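Local coordinates for DUF115 domain-containing protein (Magnetospirillum magneticum AMB-1, PDB 5MU5) that is a Maf-type glycosyltransferase, involved in the formation of bacterial flagella and probably acting by glycosylating flagellin, at residues M124-L129 and P136-Q141; D208-F213 and S226-D231. All blocks are in the same frame, centred on the assembly; numbering follows the deposited sequence.

Contact 1 of 2, residues M124-L129 and P136-Q141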
loop_
_atom_site.group_PDB
_atom_site.type_symbol
_atom_site.label_atom_id
_atom_site.label_comp_id
_atom_site.label_asym_id
_atom_site.label_seq_id
_atom_site.Cartn_x
_atom_site.Cartn_y
_atom_site.Cartn_z
ATOM N N MET A 124 -13.034 14.392 -8.111
ATOM C CA MET A 124 -12.876 15.834 -8.092
ATOM C C MET A 124 -12.332 16.209 -6.736
ATOM O O MET A 124 -12.889 15.798 -5.709
ATOM C CB MET A 124 -14.202 16.533 -8.257
ATOM C CG MET A 124 -14.100 18.005 -7.922
ATOM S SD MET A 124 -15.461 18.919 -8.618
ATOM C CE MET A 124 -15.006 18.806 -10.358
ATOM N N VAL A 125 -11.266 16.996 -6.725
ATOM C CA VAL A 125 -10.645 17.437 -5.475
ATOM C C VAL A 125 -10.677 18.961 -5.336
ATOM O O VAL A 125 -10.103 19.672 -6.142
ATOM C CB VAL A 125 -9.194 16.964 -5.388
ATOM C CG1 VAL A 125 -8.551 17.483 -4.108
ATOM C CG2 VAL A 125 -9.114 15.450 -5.438
ATOM N N CYS A 126 -11.343 19.459 -4.313
ATOM C CA CYS A 126 -11.413 20.893 -4.057
ATOM C C CYS A 126 -10.576 21.232 -2.857
ATOM O O CYS A 126 -10.828 20.754 -1.745
ATOM C CB CYS A 126 -12.836 21.335 -3.775
ATOM S SG CYS A 126 -13.933 20.917 -5.122
ATOM N N LEU A 127 -9.562 22.046 -3.087
ATOM C CA LEU A 127 -8.690 22.460 -2.023
ATOM C C LEU A 127 -9.251 23.795 -1.645
ATOM O O LEU A 127 -9.044 24.792 -2.334
ATOM C CB LEU A 127 -7.263 22.549 -2.531
ATOM C CG LEU A 127 -6.915 21.178 -3.100
ATOM C CD1 LEU A 127 -6.141 21.327 -4.394
ATOM C CD2 LEU A 127 -6.198 20.353 -2.059
ATOM N N GLY A 128 -10.022 23.787 -0.573
ATOM C CA GLY A 128 -10.767 24.954 -0.163
ATOM C C GLY A 128 -12.208 24.815 -0.638
ATOM O O GLY A 128 -12.490 24.225 -1.697
ATOM N N LEU A 129 -13.120 25.317 0.186
ATOM C CA LEU A 129 -14.530 25.386 -0.150
ATOM C C LEU A 129 -14.920 26.848 -0.234
ATOM O O LEU A 129 -15.537 27.276 -1.205
ATOM C CB LEU A 129 -15.374 24.681 0.914
ATOM C CG LEU A 129 -16.897 24.761 0.777
ATOM C CD1 LEU A 129 -17.370 23.983 -0.430
ATOM C CD2 LEU A 129 -17.545 24.216 2.024
ATOM N N PRO A 136 -21.358 24.338 -8.009
ATOM C CA PRO A 136 -22.314 24.067 -9.071
ATOM C C PRO A 136 -21.637 23.917 -10.422
ATOM O O PRO A 136 -21.907 22.966 -11.135
ATOM C CB PRO A 136 -23.201 25.314 -9.076
ATOM C CG PRO A 136 -23.081 25.907 -7.717
ATOM C CD PRO A 136 -21.767 25.467 -7.147
ATOM N N ILE A 137 -20.745 24.842 -10.753
ATOM C CA ILE A 137 -20.074 24.852 -12.061
ATOM C C ILE A 137 -19.167 23.634 -12.284
ATOM O O ILE A 137 -19.243 22.994 -13.322
ATOM C CB ILE A 137 -19.255 26.151 -12.265
ATOM C CG1 ILE A 137 -20.186 27.369 -12.254
ATOM C CG2 ILE A 137 -18.480 26.102 -13.585
ATOM C CD1 ILE A 137 -19.485 28.704 -12.074
ATOM N N LEU A 138 -18.319 23.315 -11.310
ATOM C CA LEU A 138 -17.404 22.171 -11.424
ATOM C C LEU A 138 -18.176 20.846 -11.543
ATOM O O LEU A 138 -17.801 19.964 -12.301
ATOM C CB LEU A 138 -16.452 22.115 -10.211
ATOM C CG LEU A 138 -15.494 23.295 -9.968
ATOM C CD1 LEU A 138 -14.788 23.179 -8.612
ATOM C CD2 LEU A 138 -14.466 23.366 -11.069
ATOM N N LEU A 139 -19.272 20.731 -10.803
ATOM C CA LEU A 139 -20.102 19.527 -10.829
ATOM C C LEU A 139 -20.768 19.328 -12.167
ATOM O O LEU A 139 -20.777 18.218 -12.702
ATOM C CB LEU A 139 -21.158 19.579 -9.720
ATOM C CG LEU A 139 -20.534 19.561 -8.316
ATOM C CD1 LEU A 139 -21.593 19.806 -7.247
ATOM C CD2 LEU A 139 -19.763 18.277 -8.042
ATOM N N GLU A 140 -21.299 20.412 -12.722
ATOM C CA GLU A 140 -21.937 20.366 -14.035
ATOM C C GLU A 140 -20.936 20.012 -15.146
ATOM O O GLU A 140 -21.272 19.296 -16.073
ATOM C CB GLU A 140 -22.636 21.707 -14.332
ATOM C CG GLU A 140 -23.596 21.671 -15.517
ATOM C CD GLU A 140 -22.895 21.672 -16.870
ATOM O OE1 GLU A 140 -21.830 22.326 -17.022
ATOM O OE2 GLU A 140 -23.420 21.019 -17.797
ATOM N N GLN A 141 -19.702 20.502 -15.040
ATOM C CA GLN A 141 -18.686 20.221 -16.042
ATOM C C GLN A 141 -18.236 18.768 -16.012
ATOM O O GLN A 141 -18.224 18.100 -17.036
ATOM C CB GLN A 141 -17.466 21.126 -15.841
ATOM C CG GLN A 141 -17.709 22.611 -16.129
ATOM C CD GLN A 141 -16.565 23.489 -15.652
ATOM O OE1 GLN A 141 -15.835 23.122 -14.739
ATOM N NE2 GLN A 141 -16.405 24.653 -16.259
#

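Contact 2 of 2, residues D208-F213 and S226-D231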
loop_
_atom_site.group_PDB
_atom_site.type_symbol
_atom_site.label_atom_id
_atom_site.label_comp_id
_atom_site.label_asym_id
_atom_site.label_seq_id
_atom_site.Cartn_x
_atom_site.Cartn_y
_atom_site.Cartn_z
ATOM N N ASP A 208 -6.794 9.288 -13.163
ATOM C CA ASP A 208 -6.554 10.047 -14.385
ATOM C C ASP A 208 -7.635 11.106 -14.648
ATOM O O ASP A 208 -8.815 10.822 -14.608
ATOM C CB ASP A 208 -6.416 9.139 -15.600
ATOM C CG ASP A 208 -6.243 9.929 -16.879
ATOM O OD1 ASP A 208 -5.205 10.585 -17.047
ATOM O OD2 ASP A 208 -7.154 9.922 -17.721
ATOM N N TRP A 209 -7.192 12.330 -14.911
ATOM C CA TRP A 209 -8.056 13.447 -15.292
ATOM C C TRP A 209 -8.911 13.946 -14.139
ATOM O O TRP A 209 -9.948 14.585 -14.344
ATOM C CB TRP A 209 -8.889 13.105 -16.522
ATOM C CG TRP A 209 -9.219 14.283 -17.420
ATOM C CD1 TRP A 209 -10.465 14.714 -17.792
ATOM C CD2 TRP A 209 -8.285 15.173 -18.050
ATOM N NE1 TRP A 209 -10.359 15.815 -18.614
ATOM C CE2 TRP A 209 -9.027 16.110 -18.785
ATOM C CE3 TRP A 209 -6.892 15.251 -18.080
ATOM C CZ2 TRP A 209 -8.420 17.111 -19.534
ATOM C CZ3 TRP A 209 -6.295 16.259 -18.822
ATOM C CH2 TRP A 209 -7.051 17.169 -19.524
ATOM N N THR A 210 -8.462 13.658 -12.921
ATOM C CA THR A 210 -9.053 14.219 -11.717
ATOM C C THR A 210 -8.948 15.756 -11.786
ATOM O O THR A 210 -7.876 16.310 -12.012
ATOM C CB THR A 210 -8.304 13.699 -10.460
ATOM O OG1 THR A 210 -8.503 12.279 -10.324
ATOM C CG2 THR A 210 -8.764 14.406 -9.181
ATOM N N ARG A 211 -10.076 16.433 -11.623
ATOM C CA ARG A 211 -10.116 17.879 -11.564
ATOM C C ARG A 211 -9.589 18.345 -10.216
ATOM O O ARG A 211 -10.023 17.862 -9.166
ATOM C CB ARG A 211 -11.562 18.366 -11.743
ATOM C CG ARG A 211 -11.722 19.879 -11.888
ATOM C CD ARG A 211 -11.273 20.378 -13.245
ATOM N NE ARG A 211 -11.607 21.795 -13.436
ATOM C CZ ARG A 211 -12.773 22.255 -13.894
ATOM N NH1 ARG A 211 -13.761 21.420 -14.207
ATOM N NH2 ARG A 211 -12.954 23.567 -14.028
ATOM N N LEU A 212 -8.658 19.291 -10.257
ATOM C CA LEU A 212 -8.119 19.932 -9.073
ATOM C C LEU A 212 -8.556 21.397 -9.083
ATOM O O LEU A 212 -8.572 22.025 -10.143
ATOM C CB LEU A 212 -6.610 19.863 -9.115
ATOM C CG LEU A 212 -6.041 18.453 -9.255
ATOM C CD1 LEU A 212 -4.546 18.535 -9.474
ATOM C CD2 LEU A 212 -6.371 17.644 -8.016
ATOM N N PHE A 213 -8.933 21.930 -7.917
ATOM C CA PHE A 213 -9.399 23.308 -7.823
ATOM C C PHE A 213 -9.129 23.897 -6.442
ATOM O O PHE A 213 -9.474 23.305 -5.428
ATOM C CB PHE A 213 -10.891 23.387 -8.136
ATOM C CG PHE A 213 -11.359 24.767 -8.439
ATOM C CD1 PHE A 213 -11.300 25.258 -9.741
ATOM C CD2 PHE A 213 -11.842 25.596 -7.424
ATOM C CE1 PHE A 213 -11.705 26.559 -10.023
ATOM C CE2 PHE A 213 -12.256 26.892 -7.705
ATOM C CZ PHE A 213 -12.184 27.379 -9.002
ATOM N N SER A 226 -0.100 20.611 -4.935
ATOM C CA SER A 226 1.162 20.100 -5.493
ATOM C C SER A 226 1.483 18.723 -4.946
ATOM O O SER A 226 1.897 17.841 -5.683
ATOM C CB SER A 226 2.343 20.999 -5.150
ATOM O OG SER A 226 2.190 22.226 -5.787
ATOM N N GLU A 227 1.332 18.555 -3.639
ATOM C CA GLU A 227 1.620 17.285 -3.025
ATOM C C GLU A 227 0.676 16.245 -3.597
ATOM O O GLU A 227 1.109 15.200 -4.008
ATOM C CB GLU A 227 1.499 17.361 -1.512
ATOM C CG GLU A 227 1.857 16.054 -0.819
ATOM C CD GLU A 227 2.021 16.202 0.684
ATOM O OE1 GLU A 227 1.749 17.317 1.203
ATOM O OE2 GLU A 227 2.414 15.200 1.347
ATOM N N PHE A 228 -0.612 16.538 -3.661
ATOM C CA PHE A 228 -1.536 15.557 -4.202
ATOM C C PHE A 228 -1.182 15.152 -5.658
ATOM O O PHE A 228 -1.218 13.977 -5.993
ATOM C CB PHE A 228 -2.973 16.038 -4.072
ATOM C CG PHE A 228 -3.967 15.075 -4.633
ATOM C CD1 PHE A 228 -4.328 13.957 -3.908
ATOM C CD2 PHE A 228 -4.521 15.274 -5.889
ATOM C CE1 PHE A 228 -5.236 13.058 -4.419
ATOM C CE2 PHE A 228 -5.433 14.374 -6.409
ATOM C CZ PHE A 228 -5.792 13.259 -5.671
ATOM N N MET A 229 -0.784 16.113 -6.485
ATOM C CA MET A 229 -0.375 15.841 -7.875
ATOM C C MET A 229 0.801 14.894 -8.013
ATOM O O MET A 229 0.851 14.111 -8.958
ATOM C CB MET A 229 -0.022 17.129 -8.597
ATOM C CG MET A 229 -1.222 18.018 -8.827
ATOM S SD MET A 229 -0.803 19.561 -9.640
ATOM C CE MET A 229 -0.742 18.976 -11.346
ATOM N N ARG A 230 1.760 14.999 -7.104
ATOM C CA ARG A 230 2.869 14.054 -7.035
ATOM C C ARG A 230 2.403 12.703 -6.464
ATOM O O ARG A 230 2.801 11.649 -6.949
ATOM C CB ARG A 230 4.019 14.641 -6.197
ATOM C CG ARG A 230 4.696 15.839 -6.867
ATOM C CD ARG A 230 5.933 16.315 -6.120
ATOM N NE ARG A 230 5.647 16.429 -4.697
ATOM C CZ ARG A 230 5.238 17.531 -4.075
ATOM N NH1 ARG A 230 5.091 18.689 -4.714
ATOM N NH2 ARG A 230 4.989 17.479 -2.775
ATOM N N ASP A 231 1.541 12.749 -5.454
ATOM C CA ASP A 231 1.011 11.549 -4.775
ATOM C C ASP A 231 0.024 10.709 -5.601
ATOM O O ASP A 231 -0.118 9.505 -5.362
ATOM C CB ASP A 231 0.214 11.941 -3.506
ATOM C CG ASP A 231 1.086 12.367 -2.321
ATOM O OD1 ASP A 231 2.325 12.193 -2.358
ATOM O OD2 ASP A 231 0.485 12.862 -1.326
#

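Contact 1 of 2, residues M124-L129 and P136-Q141
Strand 124-127 and helix 136-141 run nearly antiparallel, at 164°, with their axes 10.7 Å apart at closest approach and Met124 facing Leu138. Met124 does most of the touching on the strand. Its CG stands anti to the backbone N (chi1 167°), which carries the thioether out toward the helix. A bend at chi3 of -70° then turns the methyl aside. The Met124 and Leu138 side chains cross at about a right angle. Met124 CE rests 3.6 Å from Leu138 CB, and Met124 SD lies 3.7 Å from the same CB. The methyl also packs on the helix backbone, with Met124 CE 3.6 Å from Leu138 O. Strand 123-127 and helix 134-142 are the first two elements of a beta-alpha-beta unit that continues into strand 146-150, as in Rossmann-like alpha/beta folds. Two residues along the strand, Cys126 points to the same side. Its SG meets the CD1 branch of Leu138 at 4.2 Å, so Leu138 offers CB to the methionine and a branch methyl to the cysteine. Leu139 adds a looser touch: its CD2 reaches to 4.4 Å from Met124 SD. The side-chain pairs are all apolar, and the three residues Met124, Cys126 and Leu138 are buried. Beyond them, Leu138 also packs on Ala69 of helix 61-71 and on Phe213 of strand 211-214. Pro144, in the loop after the helix, touches both Met124 and Leu139.

Contact 2 of 2, residues D208-F213 and S226-D231
Leu212 has CG anti to its carbonyl carbon (chi1 -56°), and its two methyls part toward Phe228 and Met229 of helix 226-231. Phe228 has a different setting, with CG anti to the backbone N (chi1 179°), which sends the ring toward the strand. Leu212 CD2 approaches this ring obliquely, 3.7 Å from Phe228 CD2 and 3.8 Å from Phe228 CE2. Thr210 comes to the ring edge, near the ring plane, with its CG2 4.3 Å from Phe228 CE2. Its hydroxyl is used elsewhere, in a hydrogen bond with Val207 O. The other methyl of the leucine, Leu212 CD1, presses on the Met229 chain, 3.4 Å from Met229 CG. That is tighter than a usual carbon contact. Met229 SD is a little farther from the same methyl, at 3.9 Å. The interface is apolar, with Met229 at its less buried margin. Strand 211-214 is outermost in the order of a four-stranded parallel sheet, though the backbones of Leu212 and Thr210 also bond to His78 and Ile80. Helix 219-235 follows it in the chain and packs back on it. Leu212 and Thr210 also touch Val125 of the neighbouring strand 123-127, while Phe228 reaches Ile199 of helix 188-202.

Overall arrangement
Contact 1 and contact 2 meet through one parallel sheet, in which strands 123-127 and 211-214 are neighbours. Their centres are about 13 Å apart. Leu127 N probably hydrogen-bonds to Phe213 O at 2.7 Å, joining the strands directly. Helices 134-142 and 219-235 pack on opposite faces of this sheet, so the contacts lie on its two sides. Arg211 also ties the two contacts together on the helix 134-142 side. Its NH1 lies 2.7 Å from Gln141 OE1, a probable hydrogen bond, and its CB lies 3.7 Å from Met124 CE. Both contacts belong to the Maf N-terminal domain.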